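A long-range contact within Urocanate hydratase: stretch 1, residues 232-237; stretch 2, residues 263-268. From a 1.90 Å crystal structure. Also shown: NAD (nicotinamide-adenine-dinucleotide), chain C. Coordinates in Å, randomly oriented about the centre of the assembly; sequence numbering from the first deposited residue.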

ATOM      1  N   GLY A 232     -34.817   3.440 -18.547  1.00 20.88           N
ATOM      2  CA  GLY A 232     -35.327   4.316 -17.514  1.00 20.64           C
ATOM      3  C   GLY A 232     -34.277   4.516 -16.441  1.00 27.10           C
ATOM      4  O   GLY A 232     -33.205   3.898 -16.446  1.00 21.87           O
ATOM      5  N   ASN A 233     -34.619   5.378 -15.501  1.00 20.14           N
ATOM      6  CA  ASN A 233     -33.748   5.708 -14.394  1.00 24.13           C
ATOM      7  C   ASN A 233     -34.189   4.926 -13.163  1.00 25.36           C
ATOM      8  O   ASN A 233     -35.374   4.928 -12.815  1.00 20.82           O
ATOM      9  CB  ASN A 233     -33.796   7.211 -14.143  1.00 24.98           C
ATOM     10  CG  ASN A 233     -32.699   7.677 -13.240  1.00 22.96           C
ATOM     11  OD1 ASN A 233     -32.543   7.178 -12.113  1.00 23.24           O
ATOM     12  ND2 ASN A 233     -31.915   8.628 -13.725  1.00 22.73           N
ATOM     13  N   ALA A 234     -33.243   4.228 -12.529  1.00 19.28           N
ATOM     14  CA  ALA A 234     -33.584   3.452 -11.335  1.00 22.30           C
ATOM     15  C   ALA A 234     -34.221   4.313 -10.244  1.00 22.90           C
ATOM     16  O   ALA A 234     -35.059   3.816  -9.471  1.00 24.46           O
ATOM     17  CB  ALA A 234     -32.341   2.738 -10.768  1.00 19.77           C
ATOM     18  N   SER A 235     -33.829   5.587 -10.133  1.00 19.67           N
ATOM     19  CA  SER A 235     -34.398   6.392  -9.062  1.00 22.86           C
ATOM     20  C   SER A 235     -35.823   6.829  -9.378  1.00 26.89           C
ATOM     21  O   SER A 235     -36.487   7.400  -8.508  1.00 24.48           O
ATOM     22  CB  SER A 235     -33.516   7.625  -8.763  1.00 22.88           C
ATOM     23  OG  SER A 235     -33.339   8.394  -9.942  1.00 25.55           O
ATOM     24  N   ASP A 236     -36.296   6.577 -10.592  1.00 22.23           N
ATOM     25  CA  ASP A 236     -37.706   6.732 -10.930  1.00 25.08           C
ATOM     26  C   ASP A 236     -38.460   5.412 -10.853  1.00 26.04           C
ATOM     27  O   ASP A 236     -39.586   5.376 -10.346  1.00 29.58           O
ATOM     28  CB  ASP A 236     -37.862   7.304 -12.350  1.00 24.37           C
ATOM     29  CG  ASP A 236     -37.203   8.666 -12.506  1.00 24.61           C
ATOM     30  OD1 ASP A 236     -36.775   9.006 -13.635  1.00 26.73           O
ATOM     31  OD2 ASP A 236     -37.144   9.400 -11.506  1.00 26.49           O
ATOM     32  N   ILE A 237     -37.859   4.320 -11.343  1.00 25.26           N
ATOM     33  CA  ILE A 237     -38.605   3.065 -11.469  1.00 22.65           C
ATOM     34  C   ILE A 237     -38.789   2.427 -10.107  1.00 27.44           C
ATOM     35  O   ILE A 237     -39.875   1.921  -9.788  1.00 27.65           O
ATOM     36  CB  ILE A 237     -37.906   2.087 -12.427  1.00 22.16           C
ATOM     37  CG1 ILE A 237     -37.850   2.625 -13.871  1.00 21.16           C
ATOM     38  CG2 ILE A 237     -38.589   0.665 -12.353  1.00 18.49           C
ATOM     39  CD1 ILE A 237     -39.202   2.884 -14.486  1.00 25.08           C
ATOM     40  N   GLY A 263     -20.636   8.719 -13.066  1.00 20.15           N
ATOM     41  CA  GLY A 263     -21.369   7.467 -12.980  1.00 21.01           C
ATOM     42  C   GLY A 263     -22.876   7.660 -12.947  1.00 22.72           C
ATOM     43  O   GLY A 263     -23.523   7.716 -13.993  1.00 29.42           O
ATOM     44  N   TYR A 264     -23.426   7.814 -11.755  1.00 19.84           N
ATOM     45  CA  TYR A 264     -24.873   7.756 -11.537  1.00 20.26           C
ATOM     46  C   TYR A 264     -25.616   8.931 -12.177  1.00 22.88           C
ATOM     47  O   TYR A 264     -25.323  10.104 -11.899  1.00 20.52           O
ATOM     48  CB  TYR A 264     -25.141   7.740 -10.035  1.00 16.97           C
ATOM     49  CG  TYR A 264     -26.527   7.309  -9.744  1.00 20.97           C
ATOM     50  CD1 TYR A 264     -27.587   8.192  -9.875  1.00 20.68           C
ATOM     51  CD2 TYR A 264     -26.796   5.989  -9.413  1.00 20.23           C
ATOM     52  CE1 TYR A 264     -28.906   7.772  -9.637  1.00 23.12           C
ATOM     53  CE2 TYR A 264     -28.105   5.561  -9.154  1.00 19.19           C
ATOM     54  CZ  TYR A 264     -29.144   6.456  -9.279  1.00 22.49           C
ATOM     55  OH  TYR A 264     -30.425   6.032  -9.030  1.00 22.31           O
ATOM     56  N   VAL A 265     -26.614   8.625 -13.004  1.00 21.09           N
ATOM     57  CA  VAL A 265     -27.397   9.647 -13.693  1.00 22.30           C
ATOM     58  C   VAL A 265     -28.560  10.052 -12.794  1.00 24.22           C
ATOM     59  O   VAL A 265     -29.400   9.195 -12.466  1.00 22.73           O
ATOM     60  CB  VAL A 265     -27.918   9.155 -15.039  1.00 25.05           C
ATOM     61  CG1 VAL A 265     -28.698  10.276 -15.681  1.00 24.20           C
ATOM     62  CG2 VAL A 265     -26.735   8.692 -15.910  1.00 18.99           C
ATOM     63  N   PRO A 266     -28.661  11.315 -12.402  1.00 22.92           N
ATOM     64  CA  PRO A 266     -29.744  11.732 -11.518  1.00 25.13           C
ATOM     65  C   PRO A 266     -31.070  11.643 -12.233  1.00 20.70           C
ATOM     66  O   PRO A 266     -31.138  11.653 -13.463  1.00 23.42           O
ATOM     67  CB  PRO A 266     -29.409  13.198 -11.199  1.00 24.59           C
ATOM     68  CG  PRO A 266     -27.979  13.388 -11.592  1.00 21.41           C
ATOM     69  CD  PRO A 266     -27.779  12.433 -12.758  1.00 22.68           C
ATOM     70  N   SER A 267     -32.136  11.576 -11.439  1.00 24.09           N
ATOM     71  CA  SER A 267     -33.469  11.673 -12.017  1.00 24.83           C
ATOM     72  C   SER A 267     -33.599  13.002 -12.745  1.00 27.70           C
ATOM     73  O   SER A 267     -33.111  14.031 -12.269  1.00 29.73           O
ATOM     74  CB  SER A 267     -34.545  11.566 -10.933  1.00 25.74           C
ATOM     75  OG  SER A 267     -35.834  11.624 -11.531  1.00 30.94           O
ATOM     76  N   GLY A 268     -34.215  12.977 -13.925  1.00 30.77           N
ATOM     77  CA  GLY A 268     -34.483  14.209 -14.625  1.00 33.31           C
ATOM     78  C   GLY A 268     -33.396  14.684 -15.555  1.00 33.76           C
ATOM     79  O   GLY A 268     -33.618  15.657 -16.289  1.00 34.42           O
TER
HETATM   80  PA  NAD C 702     -20.459   1.211 -15.963  1.00 17.81           P
HETATM   81  O1A NAD C 702     -20.346   2.685 -15.582  1.00 19.66           O
HETATM   82  O2A NAD C 702     -19.936   0.593 -17.196  1.00 21.25           O
HETATM   83  O5B NAD C 702     -22.131   1.041 -16.181  1.00 20.62           O
HETATM   84  C5B NAD C 702     -22.895   1.682 -15.241  1.00 17.30           C
HETATM   85  C4B NAD C 702     -24.370   1.633 -15.855  1.00 18.90           C
HETATM   86  O4B NAD C 702     -25.314   2.280 -15.048  0.89 17.75           O
HETATM   87  C3B NAD C 702     -24.234   2.447 -17.182  1.00 20.33           C
HETATM   88  O3B NAD C 702     -24.760   1.733 -18.223  1.00 22.07           O
HETATM   89  C2B NAD C 702     -25.089   3.718 -16.886  1.00 20.75           C
HETATM   90  O2B NAD C 702     -25.820   4.148 -17.976  1.00 21.27           O
HETATM   91  C1B NAD C 702     -26.105   3.108 -15.923  0.93 16.27           C
HETATM   92  N9A NAD C 702     -26.735   4.068 -15.015  1.00 17.75           N
HETATM   93  C8A NAD C 702     -26.186   5.170 -14.370  1.00 20.48           C
HETATM   94  N7A NAD C 702     -27.048   5.815 -13.624  1.00 19.39           N
HETATM   95  C5A NAD C 702     -28.228   5.094 -13.754  1.00 18.68           C
HETATM   96  C6A NAD C 702     -29.522   5.273 -13.218  1.00 20.42           C
HETATM   97  N6A NAD C 702     -29.802   6.290 -12.372  0.94 20.45           N
HETATM   98  N1A NAD C 702     -30.513   4.390 -13.528  0.98 21.10           N
HETATM   99  C2A NAD C 702     -30.179   3.409 -14.403  1.00 19.42           C
HETATM  100  N3A NAD C 702     -29.007   3.118 -14.989  1.00 19.51           N
HETATM  101  C4A NAD C 702     -28.043   3.998 -14.640  0.77 18.71           C
HETATM  102  O3  NAD C 702     -20.151   0.572 -14.566  0.87 15.44           O
HETATM  103  PN  NAD C 702     -19.859  -0.991 -14.451  1.00 17.80           P
HETATM  104  O1N NAD C 702     -18.523  -1.555 -14.835  1.00 18.36           O
HETATM  105  O2N NAD C 702     -21.141  -1.716 -14.806  1.00 15.49           O
HETATM  106  O5D NAD C 702     -19.811  -1.260 -12.750  1.00 16.71           O
HETATM  107  C5D NAD C 702     -21.001  -0.825 -12.069  0.84 17.74           C
HETATM  108  C4D NAD C 702     -20.782  -0.958 -10.587  1.00 16.46           C
HETATM  109  O4D NAD C 702     -20.260  -2.232 -10.258  1.00 21.77           O
HETATM  110  C3D NAD C 702     -19.571   0.074 -10.305  0.82 18.41           C
HETATM  111  O3D NAD C 702     -19.793   0.811  -9.108  1.00 18.47           O
HETATM  112  C2D NAD C 702     -18.322  -0.861 -10.107  1.00 18.79           C
HETATM  113  O2D NAD C 702     -17.410  -0.449  -9.173  0.80 19.00           O
HETATM  114  C1D NAD C 702     -19.205  -1.924  -9.379  1.00 24.78           C
HETATM  115  N1N NAD C 702     -18.561  -3.175  -8.956  1.00 28.54           N
HETATM  116  C2N NAD C 702     -17.695  -2.954  -7.903  0.05 24.90           C
HETATM  117  C3N NAD C 702     -17.029  -4.005  -7.294  0.44 27.97           C
HETATM  118  C7N NAD C 702     -16.042  -3.639  -6.176  0.54 27.19           C
HETATM  119  O7N NAD C 702     -15.722  -4.400  -5.264  0.70 27.64           O
HETATM  120  N7N NAD C 702     -15.433  -2.398  -6.254  0.79 27.62           N
HETATM  121  C4N NAD C 702     -17.298  -5.290  -7.784  0.58 29.33           C
HETATM  122  C5N NAD C 702     -18.194  -5.467  -8.837  1.00 27.13           C
HETATM  123  C6N NAD C 702     -18.858  -4.377  -9.425  1.00 29.25           C
HETATM  124  O   HOH W   1     -35.308  10.691 -15.171  1.00 26.59           O

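Which side chain reaches across to the other backbone? One link is the side chain of Asn233, whose CA-to-CB bond points toward the second stretch and which reaches its main chain in the t rotamer. Its amide nitrogen ND2 donates a hydrogen bond to the carbonyl O of Val265 at 2.9 Å, with a nearly straight angle of 161° at the hydrogen. The same ND2 lies 3.1 Å from Pro266 O, so the amide sits beside two successive carbonyls of the loop. An asparagine suits this buried position because its side chain carries both a donor and an acceptor, and both are used here.

Where does the other end of that amide go? Asn233 occupies the N-cap position of the helix that begins at Ala234, and its OD1 accepts a capping bond from Ser235 N at 2.8 Å. Ser235, in the p rotamer, adds its hydroxyl, with OG donating to Asn233 OD1 at 2.6 Å. The side-chain oxygen is held from within its own stretch, and ND2 faces the other. Meanwhile the backbone of Asn233 starts the helix, its O accepting from Asp236 N at 2.9 Å and from Ile237 N at 3.0 Å.

How do the more exposed polar groups join the stretches? Ser267 donates from OG to Asp236 OD2 at 2.6 Å, a short bond between a hydroxyl and a carboxylate. The CA-to-CB bond of Asp236 runs sideways, yet the end of its side chain comes nearer and so meets the serine. Its second oxygen, OD1, accepts from a water at 2.7 Å, and that water oxygen in turn accepts from Gly268 N at 2.8 Å, so one carboxylate holds the second stretch both directly and through solvent. Gly268 suits its place because, at its backbone angles, a CB would be jammed against the preceding carbonyl oxygen.

What packs in the buried part, and what does the cofactor add? The contact is small, 257 Å² over both sides, and much of its packing involves Tyr264. The ring's far end approaches the start of the helix, placing Tyr264 OH against the small side chains of Ser235 and Ala234, 3.5 Å from Ser235 CB and 4.2 Å from Ala234 CB; the hydroxyl is hydrogen-bonded elsewhere in the structure. Nearby, Ser235 OG packs 3.5 Å from Ser267 CB. The adenine of NAD bridges the two stretches. Ala234 N donates to N1A and Val265 N to N7A, each at 2.9 Å, while N6A of the NAD donates to Asn233 OD1 at 2.9 Å and, weakly, to Val265 O at the same distance. N6A also lies over one face of the Tyr264 ring, 3.2 Å from CZ. Val265 O thus serves both the contact between the stretches and the bound nucleotide, while Asn233 OD1 joins the helix cap to the nucleotide.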